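PDB 4JNG: nucleocapsid protein from Schmallenberg virus, which encapsidates the negative-stranded viral RNA genome, protecting it from nucleases and forming the helical nucleocapsid that serves as template for transcription and replication. Local coordinates for residues V22-V25 and A26-K30; V42-L45 and N46-K49; L93-M96 and S97-A101. All coordinates share one frame; numbering follows the deposited sequence.

Contact 1: residues V22-V25 and A26-K30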
ATOM      1  N   VAL B  22      31.855  15.292 -16.193  1.00  4.94           N
ATOM      2  CA  VAL B  22      32.137  14.636 -17.469  1.00  4.95           C
ATOM      3  C   VAL B  22      30.850  14.145 -18.129  1.00  5.00           C
ATOM      4  O   VAL B  22      30.710  14.232 -19.351  1.00  5.42           O
ATOM      5  CB  VAL B  22      33.146  13.475 -17.320  1.00  4.96           C
ATOM      6  CG1 VAL B  22      33.243  12.659 -18.603  1.00  4.95           C
ATOM      7  CG2 VAL B  22      34.511  14.027 -16.945  1.00  5.04           C
ATOM      8  N   GLY B  23      29.913  13.643 -17.330  1.00  4.88           N
ATOM      9  CA  GLY B  23      28.603  13.253 -17.844  1.00  4.89           C
ATOM     10  C   GLY B  23      27.870  14.442 -18.467  1.00  4.77           C
ATOM     11  O   GLY B  23      27.261  14.327 -19.536  1.00  4.40           O
ATOM     12  N   TYR B  24      27.932  15.580 -17.788  1.00  4.74           N
ATOM     13  CA  TYR B  24      27.290  16.803 -18.256  1.00  4.88           C
ATOM     14  C   TYR B  24      27.824  17.225 -19.616  1.00  4.80           C
ATOM     15  O   TYR B  24      27.059  17.522 -20.532  1.00  4.62           O
ATOM     16  CB  TYR B  24      27.514  17.915 -17.241  1.00  4.93           C
ATOM     17  CG  TYR B  24      27.093  19.290 -17.702  1.00  4.96           C
ATOM     18  CD1 TYR B  24      25.755  19.579 -17.945  1.00  4.96           C
ATOM     19  CD2 TYR B  24      28.029  20.303 -17.876  1.00  4.97           C
ATOM     20  CE1 TYR B  24      25.360  20.832 -18.351  1.00  4.99           C
ATOM     21  CE2 TYR B  24      27.644  21.566 -18.283  1.00  5.04           C
ATOM     22  CZ  TYR B  24      26.305  21.816 -18.529  1.00  4.93           C
ATOM     23  OH  TYR B  24      25.885  23.047 -18.913  1.00  4.78           O
ATOM     24  N   VAL B  25      29.142  17.233 -19.743  1.00  4.84           N
ATOM     25  CA  VAL B  25      29.785  17.658 -20.969  1.00  4.89           C
ATOM     26  C   VAL B  25      29.463  16.689 -22.101  1.00  4.94           C
ATOM     27  O   VAL B  25      29.252  17.123 -23.228  1.00  4.91           O
ATOM     28  CB  VAL B  25      31.300  17.844 -20.785  1.00  4.91           C
ATOM     29  CG1 VAL B  25      31.959  18.224 -22.102  1.00  4.95           C
ATOM     30  CG2 VAL B  25      31.562  18.926 -19.751  1.00  4.93           C
ATOM     31  N   ALA B  26      29.378  15.391 -21.798  1.00  4.96           N
ATOM     32  CA  ALA B  26      28.973  14.400 -22.806  1.00  4.95           C
ATOM     33  C   ALA B  26      27.527  14.606 -23.257  1.00  4.93           C
ATOM     34  O   ALA B  26      27.189  14.370 -24.417  1.00  5.21           O
ATOM     35  CB  ALA B  26      29.160  12.988 -22.278  1.00  4.96           C
ATOM     36  N   PHE B  27      26.681  15.035 -22.327  1.00  4.86           N
ATOM     37  CA  PHE B  27      25.284  15.325 -22.617  1.00  4.88           C
ATOM     38  C   PHE B  27      25.169  16.561 -23.514  1.00  4.87           C
ATOM     39  O   PHE B  27      24.352  16.588 -24.444  1.00  4.69           O
ATOM     40  CB  PHE B  27      24.528  15.514 -21.301  1.00  4.87           C
ATOM     41  CG  PHE B  27      23.155  16.092 -21.441  1.00  4.72           C
ATOM     42  CD1 PHE B  27      22.076  15.284 -21.757  1.00  4.71           C
ATOM     43  CD2 PHE B  27      22.933  17.436 -21.202  1.00  4.76           C
ATOM     44  CE1 PHE B  27      20.803  15.812 -21.854  1.00  4.72           C
ATOM     45  CE2 PHE B  27      21.661  17.977 -21.302  1.00  4.75           C
ATOM     46  CZ  PHE B  27      20.593  17.162 -21.632  1.00  4.74           C
ATOM     47  N   ILE B  28      25.979  17.575 -23.229  1.00  4.85           N
ATOM     48  CA  ILE B  28      26.019  18.769 -24.063  1.00  4.99           C
ATOM     49  C   ILE B  28      26.587  18.413 -25.430  1.00  5.18           C
ATOM     50  O   ILE B  28      26.102  18.887 -26.440  1.00  5.63           O
ATOM     51  CB  ILE B  28      26.835  19.907 -23.418  1.00  4.95           C
ATOM     52  CG1 ILE B  28      26.179  20.362 -22.104  1.00  4.92           C
ATOM     53  CG2 ILE B  28      26.976  21.090 -24.376  1.00  4.95           C
ATOM     54  CD1 ILE B  28      24.736  20.800 -22.220  1.00  4.92           C
ATOM     55  N   GLY B  29      27.601  17.560 -25.452  1.00  5.56           N
ATOM     56  CA  GLY B  29      28.122  17.012 -26.702  1.00  6.03           C
ATOM     57  C   GLY B  29      27.063  16.361 -27.577  1.00  6.82           C
ATOM     58  O   GLY B  29      27.015  16.607 -28.788  1.00  7.78           O
ATOM     59  N   LYS B  30      26.198  15.548 -26.974  1.00  6.08           N
ATOM     60  CA  LYS B  30      25.180  14.823 -27.740  1.00  5.70           C
ATOM     61  C   LYS B  30      23.965  15.664 -28.113  1.00  5.34           C
ATOM     62  O   LYS B  30      23.457  15.527 -29.216  1.00  5.53           O
ATOM     63  CB  LYS B  30      24.700  13.592 -26.972  1.00  5.91           C
ATOM     64  CG  LYS B  30      23.870  12.610 -27.798  1.00  6.75           C
ATOM     65  CD  LYS B  30      23.820  11.240 -27.113  1.00  9.02           C
ATOM     66  CE  LYS B  30      23.219  10.168 -28.014  1.00 12.20           C
ATOM     67  NZ  LYS B  30      21.746  10.003 -27.822  1.00 15.73           N
TER
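Ile28 lays its CG1 methylene over one face of the Tyr24 ring, one helical turn away. The CH-pi contact measures 4.0 Å from Ile28 CG1 to the centroid of the Tyr24 ring, only 19° off the ring normal, with the carbon displaced toward the CZ and CE1 rim. Tyr24 CG points away from its own backbone nitrogen (chi1 171°), whereas Ile28 CG1 stands beside its backbone N (chi1 -63°). This pairing of torsions brings the isoleucine branch back along the helix to the ring. CD1 continues across the same part of the ring, 3.9 Å from Tyr24 CE1.

Ala26 and Val25 belong to the more open side of the helix, and their share of the contact is largely backbone. Ala26 N donates to Val22 O at 3.0 Å, and Ala26 CB rests 3.5 Å from that same Val22 O, a small residue suited to this partly exposed side. Val25 O accepts from Gly29 N at 2.8 Å.

The aromatic side of helix 20-31 faces helix 93-110. There Tyr24 meets Tyr99 and Trp103, makes a cation-pi contact with Arg102 and a weak hydrogen bond to Asp106; Ile28 also reaches Trp103, and Phe27 packs on Leu100 and, beyond the helix, on Ile91 and Leu35.

Contact 2: residues V42-L45 and N46-K49. With nucleotides of chain A.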
ATOM      1  N   VAL B  42       9.305  22.113 -21.188  1.00  5.15           N
ATOM      2  CA  VAL B  42       8.474  20.930 -21.316  1.00  5.21           C
ATOM      3  C   VAL B  42       9.012  19.814 -20.410  1.00  5.06           C
ATOM      4  O   VAL B  42       8.242  19.161 -19.706  1.00  4.88           O
ATOM      5  CB  VAL B  42       8.407  20.441 -22.772  1.00  5.77           C
ATOM      6  CG1 VAL B  42       7.654  19.125 -22.857  1.00  6.33           C
ATOM      7  CG2 VAL B  42       7.726  21.481 -23.654  1.00  6.29           C
ATOM      8  N   PHE B  43      10.325  19.609 -20.415  1.00  4.88           N
ATOM      9  CA  PHE B  43      10.899  18.598 -19.534  1.00  4.92           C
ATOM     10  C   PHE B  43      10.407  18.762 -18.101  1.00  4.89           C
ATOM     11  O   PHE B  43       9.842  17.826 -17.536  1.00  4.80           O
ATOM     12  CB  PHE B  43      12.425  18.593 -19.539  1.00  4.92           C
ATOM     13  CG  PHE B  43      13.007  17.590 -18.595  1.00  4.89           C
ATOM     14  CD1 PHE B  43      13.117  16.261 -18.965  1.00  4.90           C
ATOM     15  CD2 PHE B  43      13.396  17.960 -17.315  1.00  4.88           C
ATOM     16  CE1 PHE B  43      13.619  15.321 -18.081  1.00  4.96           C
ATOM     17  CE2 PHE B  43      13.900  17.028 -16.434  1.00  4.96           C
ATOM     18  CZ  PHE B  43      14.018  15.702 -16.817  1.00  4.91           C
ATOM     19  N   PHE B  44      10.606  19.948 -17.528  1.00  4.96           N
ATOM     20  CA  PHE B  44      10.383  20.131 -16.084  1.00  4.98           C
ATOM     21  C   PHE B  44       8.918  20.129 -15.658  1.00  5.40           C
ATOM     22  O   PHE B  44       8.627  19.864 -14.499  1.00  5.85           O
ATOM     23  CB  PHE B  44      11.085  21.385 -15.559  1.00  4.96           C
ATOM     24  CG  PHE B  44      12.571  21.235 -15.464  1.00  4.98           C
ATOM     25  CD1 PHE B  44      13.129  20.401 -14.499  1.00  4.92           C
ATOM     26  CD2 PHE B  44      13.418  21.918 -16.328  1.00  4.97           C
ATOM     27  CE1 PHE B  44      14.496  20.247 -14.407  1.00  4.90           C
ATOM     28  CE2 PHE B  44      14.791  21.763 -16.240  1.00  4.96           C
ATOM     29  CZ  PHE B  44      15.330  20.919 -15.281  1.00  4.97           C
ATOM     30  N   LEU B  45       7.993  20.416 -16.569  1.00  5.96           N
ATOM     31  CA  LEU B  45       6.575  20.258 -16.233  1.00  6.47           C
ATOM     32  C   LEU B  45       6.071  18.818 -16.414  1.00  7.61           C
ATOM     33  O   LEU B  45       5.075  18.434 -15.801  1.00  8.14           O
ATOM     34  CB  LEU B  45       5.714  21.239 -17.023  1.00  6.61           C
ATOM     35  CG  LEU B  45       5.961  22.697 -16.622  1.00  7.18           C
ATOM     36  CD1 LEU B  45       5.486  23.640 -17.713  1.00  7.92           C
ATOM     37  CD2 LEU B  45       5.297  23.019 -15.293  1.00  7.68           C
ATOM     38  N   ASN B  46       6.758  18.024 -17.238  1.00  8.15           N
ATOM     39  CA  ASN B  46       6.337  16.655 -17.535  1.00  8.31           C
ATOM     40  C   ASN B  46       7.244  15.591 -16.924  1.00  8.15           C
ATOM     41  O   ASN B  46       7.216  14.429 -17.331  1.00  8.98           O
ATOM     42  CB  ASN B  46       6.250  16.463 -19.045  1.00  8.73           C
ATOM     43  CG  ASN B  46       5.115  17.248 -19.657  1.00 10.32           C
ATOM     44  OD1 ASN B  46       5.286  18.396 -20.052  1.00 10.83           O
ATOM     45  ND2 ASN B  46       3.947  16.629 -19.741  1.00 11.62           N
ATOM     46  N   GLN B  47       8.028  15.989 -15.928  1.00  7.11           N
ATOM     47  CA  GLN B  47       9.063  15.134 -15.396  1.00  6.63           C
ATOM     48  C   GLN B  47       8.468  14.064 -14.477  1.00  6.53           C
ATOM     49  O   GLN B  47       8.892  12.915 -14.515  1.00  6.86           O
ATOM     50  CB  GLN B  47      10.116  15.952 -14.650  1.00  6.94           C
ATOM     51  CG  GLN B  47      11.216  15.081 -14.061  1.00  9.18           C
ATOM     52  CD  GLN B  47      12.255  15.857 -13.286  1.00 11.93           C
ATOM     53  OE1 GLN B  47      12.052  17.012 -12.926  1.00 13.69           O
ATOM     54  NE2 GLN B  47      13.378  15.204 -12.999  1.00 16.04           N
ATOM     55  N   LYS B  48       7.500  14.454 -13.655  1.00  6.93           N
ATOM     56  CA  LYS B  48       6.746  13.508 -12.841  1.00  8.25           C
ATOM     57  C   LYS B  48       5.979  12.517 -13.713  1.00  9.05           C
ATOM     58  O   LYS B  48       5.954  11.312 -13.426  1.00 10.74           O
ATOM     59  CB  LYS B  48       5.796  14.259 -11.905  1.00 10.53           C
ATOM     60  CG  LYS B  48       4.847  13.377 -11.101  1.00 14.03           C
ATOM     61  CD  LYS B  48       4.668  13.897  -9.682  1.00 18.49           C
ATOM     62  CE  LYS B  48       3.313  13.521  -9.103  1.00 24.31           C
ATOM     63  NZ  LYS B  48       3.212  13.905  -7.668  1.00 28.79           N
ATOM     64  N   LYS B  49       5.360  13.023 -14.776  1.00  8.70           N
ATOM     65  CA  LYS B  49       4.613  12.192 -15.714  1.00  9.57           C
ATOM     66  C   LYS B  49       5.496  11.173 -16.440  1.00  9.87           C
ATOM     67  O   LYS B  49       5.093  10.028 -16.644  1.00 10.46           O
ATOM     68  CB  LYS B  49       3.898  13.076 -16.746  1.00 11.06           C
ATOM     69  CG  LYS B  49       2.959  12.323 -17.671  1.00 12.15           C
ATOM     70  CD  LYS B  49       2.069  13.271 -18.449  1.00 14.84           C
ATOM     71  CE  LYS B  49       1.600  12.644 -19.752  1.00 17.39           C
ATOM     72  NZ  LYS B  49       0.703  13.560 -20.510  1.00 19.39           N
TER
ATOM     73  P     U A  30       1.842  21.245  -8.872  1.00 21.63           P
ATOM     74  OP1   U A  30       1.117  20.829  -7.645  1.00 23.04           O
ATOM     75  OP2   U A  30       1.275  20.929 -10.210  1.00 22.83           O
ATOM     76  O5'   U A  30       2.086  22.816  -8.776  1.00 20.61           O
ATOM     77  C5'   U A  30       3.353  23.353  -9.173  1.00 18.85           C
ATOM     78  C4'   U A  30       3.315  24.854  -9.349  1.00 19.92           C
ATOM     79  O4'   U A  30       4.169  25.197 -10.478  1.00 20.20           O
ATOM     80  C3'   U A  30       1.964  25.499  -9.647  1.00 19.64           C
ATOM     81  O3'   U A  30       1.303  25.916  -8.452  1.00 19.47           O
ATOM     82  C2'   U A  30       2.368  26.713 -10.475  1.00 18.32           C
ATOM     83  O2'   U A  30       2.820  27.798  -9.691  1.00 16.94           O
ATOM     84  C1'   U A  30       3.519  26.147 -11.301  1.00 17.91           C
ATOM     85  N1    U A  30       3.084  25.481 -12.538  1.00 15.93           N
ATOM     86  C2    U A  30       2.950  26.263 -13.670  1.00 14.72           C
ATOM     87  O2    U A  30       3.187  27.459 -13.680  1.00 14.79           O
ATOM     88  N3    U A  30       2.541  25.589 -14.792  1.00 14.30           N
ATOM     89  C4    U A  30       2.248  24.247 -14.899  1.00 14.87           C
ATOM     90  O4    U A  30       1.886  23.791 -15.985  1.00 17.69           O
ATOM     91  C5    U A  30       2.399  23.507 -13.684  1.00 15.40           C
ATOM     92  C6    U A  30       2.802  24.134 -12.572  1.00 15.96           C
ATOM     93  P     U A  29       3.952  17.455  -4.332  1.00 23.25           P
ATOM     94  OP1   U A  29       2.719  18.212  -3.997  1.00 21.71           O
ATOM     95  OP2   U A  29       3.853  16.021  -4.706  1.00 20.77           O
ATOM     96  O5'   U A  29       4.736  18.202  -5.499  1.00 21.85           O
ATOM     97  C5'   U A  29       4.784  19.639  -5.567  1.00 19.23           C
ATOM     98  C4'   U A  29       4.857  20.075  -7.009  1.00 16.89           C
ATOM     99  O4'   U A  29       6.060  19.517  -7.613  1.00 15.26           O
ATOM    100  C3'   U A  29       3.693  19.623  -7.888  1.00 16.29           C
ATOM    101  O3'   U A  29       3.337  20.643  -8.820  1.00 19.69           O
ATOM    102  C2'   U A  29       4.264  18.398  -8.592  1.00 14.26           C
ATOM    103  O2'   U A  29       3.639  18.036  -9.805  1.00 14.11           O
ATOM    104  C1'   U A  29       5.713  18.834  -8.799  1.00 15.00           C
ATOM    105  N1    U A  29       6.666  17.734  -9.012  1.00 16.94           N
ATOM    106  C2    U A  29       7.666  17.917  -9.950  1.00 18.11           C
ATOM    107  O2    U A  29       7.802  18.950 -10.581  1.00 18.57           O
ATOM    108  N3    U A  29       8.507  16.844 -10.114  1.00 18.55           N
ATOM    109  C4    U A  29       8.453  15.633  -9.458  1.00 17.16           C
ATOM    110  O4    U A  29       9.284  14.763  -9.720  1.00 16.24           O
ATOM    111  C5    U A  29       7.387  15.517  -8.510  1.00 17.05           C
ATOM    112  C6    U A  29       6.551  16.545  -8.323  1.00 16.55           C
TER
HETATM  113  O   HOH W   1       7.050  17.509 -13.433  1.00  8.37           O
HETATM  114  O   HOH W   2       4.479  15.920 -15.046  1.00 14.40           O
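Phe43 and Gln47 meet obliquely, with the Gln47 CB standing off one face of the Phe43 ring toward its rim and the amide plane turned 44° from that ring. Gln47 is fully extended (chi1 179°), which carries its CD across to 3.7 Å from Phe43 CE2. The CE1 of Phe44 lies in plane at the edge of the Phe43 ring, and Phe43 CD2 in turn sits above the centre of the Phe44 ring. Gln47 and Phe44 lie side by side, pointing the same way, with ring and amide planes 74° apart and Gln47 OE1 3.9 Å from Phe44 CD1. Phe43 further packs edge-to-face on Phe66; the flat, apolar rings fill the buried space between this turn and helix 93-110.

Between helices 37-45 and 47-56 the chain leaves helical geometry at Asn46. Its N donates to Val42 O at 3.1 Å and more weakly to Phe43 O. Across this break two waters stand in for the direct i to i+4 bonds. Water 1 donates to Phe44 O and accepts from Lys48 N, with a weak bond to O2 of U29 of chain A. Water 2 joins Leu45 O, at 2.7 Å, to Lys49 N. Lys49 NZ, for its part, makes an intersubunit bond to Gln80 O of a second subunit.

RNA comes to Leu45 and to Lys48, an RNA-binding residue. Leu45 CD2 lies above the C4-C5 side of the U30 base, 3.3 Å from its C4, and Lys48 CD stands above the C5-C6 rim of the U29 base, 3.4 Å from its C5. Here the bases meet aliphatic carbons and a weakly bonded water, consistent with binding that does not depend on sequence.

Contact 3: residues L93-M96 and S97-A101. With nucleotides of chain A.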
ATOM      1  N   LEU B  93      16.354   9.826 -16.075  1.00  4.58           N
ATOM      2  CA  LEU B  93      15.496  10.971 -15.884  1.00  4.83           C
ATOM      3  C   LEU B  93      16.096  11.925 -14.864  1.00  4.77           C
ATOM      4  O   LEU B  93      16.087  13.160 -15.051  1.00  4.40           O
ATOM      5  CB  LEU B  93      14.108  10.511 -15.439  1.00  4.89           C
ATOM      6  CG  LEU B  93      12.884  11.241 -15.999  1.00  5.09           C
ATOM      7  CD1 LEU B  93      13.068  11.661 -17.450  1.00  4.98           C
ATOM      8  CD2 LEU B  93      11.669  10.335 -15.863  1.00  5.52           C
ATOM      9  N   HIS B  94      16.646  11.342 -13.798  1.00  4.66           N
ATOM     10  CA  HIS B  94      17.244  12.103 -12.736  1.00  4.81           C
ATOM     11  C   HIS B  94      18.479  12.858 -13.213  1.00  4.64           C
ATOM     12  O   HIS B  94      18.635  14.038 -12.913  1.00  4.50           O
ATOM     13  CB  HIS B  94      17.629  11.191 -11.563  1.00  4.86           C
ATOM     14  CG  HIS B  94      17.934  11.937 -10.310  1.00  4.83           C
ATOM     15  ND1 HIS B  94      19.220  12.196  -9.894  1.00  4.90           N
ATOM     16  CD2 HIS B  94      17.119  12.503  -9.391  1.00  4.86           C
ATOM     17  CE1 HIS B  94      19.186  12.873  -8.764  1.00  4.84           C
ATOM     18  NE2 HIS B  94      17.924  13.078  -8.440  1.00  4.93           N
ATOM     19  N   ARG B  95      19.354  12.177 -13.944  1.00  4.50           N
ATOM     20  CA  ARG B  95      20.581  12.804 -14.424  1.00  4.82           C
ATOM     21  C   ARG B  95      20.260  13.935 -15.410  1.00  4.78           C
ATOM     22  O   ARG B  95      20.826  15.020 -15.329  1.00  4.07           O
ATOM     23  CB  ARG B  95      21.497  11.770 -15.072  1.00  4.87           C
ATOM     24  CG  ARG B  95      22.150  10.803 -14.073  1.00  4.84           C
ATOM     25  CD  ARG B  95      23.154   9.909 -14.783  1.00  4.86           C
ATOM     26  NE  ARG B  95      23.745   8.916 -13.901  1.00  4.89           N
ATOM     27  CZ  ARG B  95      24.624   7.984 -14.265  1.00  4.87           C
ATOM     28  NH1 ARG B  95      25.040   7.880 -15.524  1.00  4.83           N
ATOM     29  NH2 ARG B  95      25.094   7.144 -13.344  1.00  4.88           N
ATOM     30  N   MET B  96      19.327  13.646 -16.310  1.00  4.85           N
ATOM     31  CA  MET B  96      18.893  14.561 -17.364  1.00  4.87           C
ATOM     32  C   MET B  96      18.391  15.874 -16.767  1.00  4.75           C
ATOM     33  O   MET B  96      18.754  16.958 -17.220  1.00  4.42           O
ATOM     34  CB  MET B  96      17.781  13.865 -18.145  1.00  4.95           C
ATOM     35  CG  MET B  96      17.268  14.611 -19.345  1.00  5.11           C
ATOM     36  SD  MET B  96      16.060  13.594 -20.193  1.00  5.84           S
ATOM     37  CE  MET B  96      15.523  14.846 -21.358  1.00  5.24           C
ATOM     38  N   SER B  97      17.580  15.755 -15.718  1.00  4.72           N
ATOM     39  CA  SER B  97      17.076  16.895 -14.969  1.00  4.82           C
ATOM     40  C   SER B  97      18.189  17.776 -14.404  1.00  4.71           C
ATOM     41  O   SER B  97      18.109  19.000 -14.471  1.00  4.41           O
ATOM     42  CB  SER B  97      16.182  16.405 -13.837  1.00  4.88           C
ATOM     43  OG  SER B  97      15.711  17.479 -13.052  1.00  5.04           O
ATOM     44  N   GLY B  98      19.215  17.150 -13.831  1.00  4.77           N
ATOM     45  CA  GLY B  98      20.366  17.885 -13.311  1.00  4.82           C
ATOM     46  C   GLY B  98      21.175  18.545 -14.422  1.00  4.72           C
ATOM     47  O   GLY B  98      21.561  19.717 -14.318  1.00  3.98           O
ATOM     48  N   TYR B  99      21.426  17.805 -15.494  1.00  4.68           N
ATOM     49  CA  TYR B  99      22.163  18.373 -16.620  1.00  4.82           C
ATOM     50  C   TYR B  99      21.428  19.591 -17.195  1.00  4.69           C
ATOM     51  O   TYR B  99      22.043  20.631 -17.370  1.00  4.21           O
ATOM     52  CB  TYR B  99      22.423  17.338 -17.716  1.00  4.85           C
ATOM     53  CG  TYR B  99      23.305  16.172 -17.315  1.00  4.83           C
ATOM     54  CD1 TYR B  99      24.149  16.230 -16.194  1.00  4.84           C
ATOM     55  CD2 TYR B  99      23.312  15.007 -18.072  1.00  4.84           C
ATOM     56  CE1 TYR B  99      24.955  15.155 -15.851  1.00  4.78           C
ATOM     57  CE2 TYR B  99      24.117  13.930 -17.731  1.00  4.82           C
ATOM     58  CZ  TYR B  99      24.936  14.011 -16.625  1.00  4.84           C
ATOM     59  OH  TYR B  99      25.730  12.937 -16.311  1.00  4.83           O
ATOM     60  N   LEU B 100      20.120  19.465 -17.424  1.00  4.69           N
ATOM     61  CA  LEU B 100      19.314  20.553 -18.016  1.00  4.87           C
ATOM     62  C   LEU B 100      19.265  21.786 -17.121  1.00  4.87           C
ATOM     63  O   LEU B 100      19.370  22.910 -17.608  1.00  4.96           O
ATOM     64  CB  LEU B 100      17.892  20.096 -18.362  1.00  4.83           C
ATOM     65  CG  LEU B 100      17.691  19.218 -19.599  1.00  4.90           C
ATOM     66  CD1 LEU B 100      16.264  18.688 -19.628  1.00  4.90           C
ATOM     67  CD2 LEU B 100      17.993  19.953 -20.908  1.00  4.93           C
ATOM     68  N   ALA B 101      19.103  21.576 -15.820  1.00  4.92           N
ATOM     69  CA  ALA B 101      19.183  22.669 -14.843  1.00  4.89           C
ATOM     70  C   ALA B 101      20.536  23.379 -14.920  1.00  4.78           C
ATOM     71  O   ALA B 101      20.601  24.606 -14.922  1.00  4.56           O
ATOM     72  CB  ALA B 101      18.940  22.153 -13.433  1.00  4.87           C
TER
ATOM     73  P     U A  24      22.945   7.918 -10.081  1.00  4.70           P
ATOM     74  OP1   U A  24      22.640   8.793 -11.267  1.00  4.55           O
ATOM     75  OP2   U A  24      22.936   8.508  -8.723  1.00  4.29           O
ATOM     76  O5'   U A  24      21.921   6.703 -10.074  1.00  4.36           O
ATOM     77  C5'   U A  24      21.828   5.780 -11.166  1.00  4.83           C
ATOM     78  C4'   U A  24      20.937   4.625 -10.784  1.00  4.87           C
ATOM     79  O4'   U A  24      21.628   3.760  -9.836  1.00  4.85           O
ATOM     80  C3'   U A  24      19.644   4.993 -10.072  1.00  4.86           C
ATOM     81  O3'   U A  24      18.630   5.384 -10.980  1.00  4.71           O
ATOM     82  C2'   U A  24      19.313   3.693  -9.350  1.00  4.91           C
ATOM     83  O2'   U A  24      18.764   2.674 -10.164  1.00  4.66           O
ATOM     84  C1'   U A  24      20.701   3.251  -8.893  1.00  4.91           C
ATOM     85  N1    U A  24      21.073   3.736  -7.555  1.00  4.97           N
ATOM     86  C2    U A  24      20.561   3.055  -6.467  1.00  5.05           C
ATOM     87  O2    U A  24      19.815   2.098  -6.578  1.00  5.03           O
ATOM     88  N3    U A  24      20.949   3.546  -5.244  1.00  5.31           N
ATOM     89  C4    U A  24      21.779   4.619  -5.002  1.00  5.59           C
ATOM     90  O4    U A  24      22.036   4.938  -3.840  1.00  6.34           O
ATOM     91  C5    U A  24      22.265   5.273  -6.179  1.00  5.39           C
ATOM     92  C6    U A  24      21.902   4.822  -7.386  1.00  5.08           C
TER
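Tyr99 and Arg95 meet at the arginine's carbonyl. Along the backbone, the regular helical bonds run from Ser97 N to Leu93 O, Gly98 N to His94 O, Tyr99 N to Arg95 O and Leu100 N to Met96 O. The third is 2.9 Å long and nearly straight, with an N-H...O angle of 167° between Tyr99 N and Arg95 O. The second is the longest, 3.3 Å from Gly98 N to His94 O.

The same Arg95 O also lies beneath one face of the Tyr99 ring, 3.4 Å from Tyr99 CG. Because Tyr99 CG stands beside its own backbone N (chi1 -64°), the ring folds back over the preceding turn.

Apolar contact is supplied by Met96 and Leu100: Met96 CG comes 4.2 Å from Leu100 CD1. Met96 is flexible and extended and Leu100 branched, and both also pack on Phe43 of helix 37-45.

Among the polar side chains, Ser97, small enough for a closely packed face of the helix, hydrogen-bonds through OG to Pro146 O. The charged group is Arg95. Its side chain is extended from CG to NE, and NE donates to OP1 of U24 of chain A at 2.9 Å, with an N-H...O angle of 168°; the phosphorus lies at the guanidinium edge, in plane. Arg95 NH2 bonds to another RNA phosphate, NH1 to Pro87 O and Ala90 O, and Phe18 adds a cation-pi contact.

Every nitrogen of the guanidinium therefore has a partner. Two carbonyls on NH1, with the phosphate bonds of NE and NH2, probably fix its rotation, and the two phosphates balance its charge. It grips phosphates rather than a base, consistent with genome binding independent of sequence.

How the contacts relate
Following the chain from the N terminus, contact 1 lies on helix 20-31, contact 2 at the break between helices 37-45 and 47-56, and contact 3 on helix 93-110. Each closes only a turn or so of local chain; they run in series, and none encloses or crosses another. Contacts 1 and 2 do not touch, their centres being about 21 Å apart. Contact 3 lies between them. Tyr99 meets Gly23 of contact 1, which, having no side chain, lets the tyrosine hydroxyl come close. Ser97 receives Phe43 of contact 2, while Ser97 OG probably hydrogen-bonds Gln47 NE2. Helix 93-110 thus joins the three earlier helices, and contacts 2 and 3 both meet RNA.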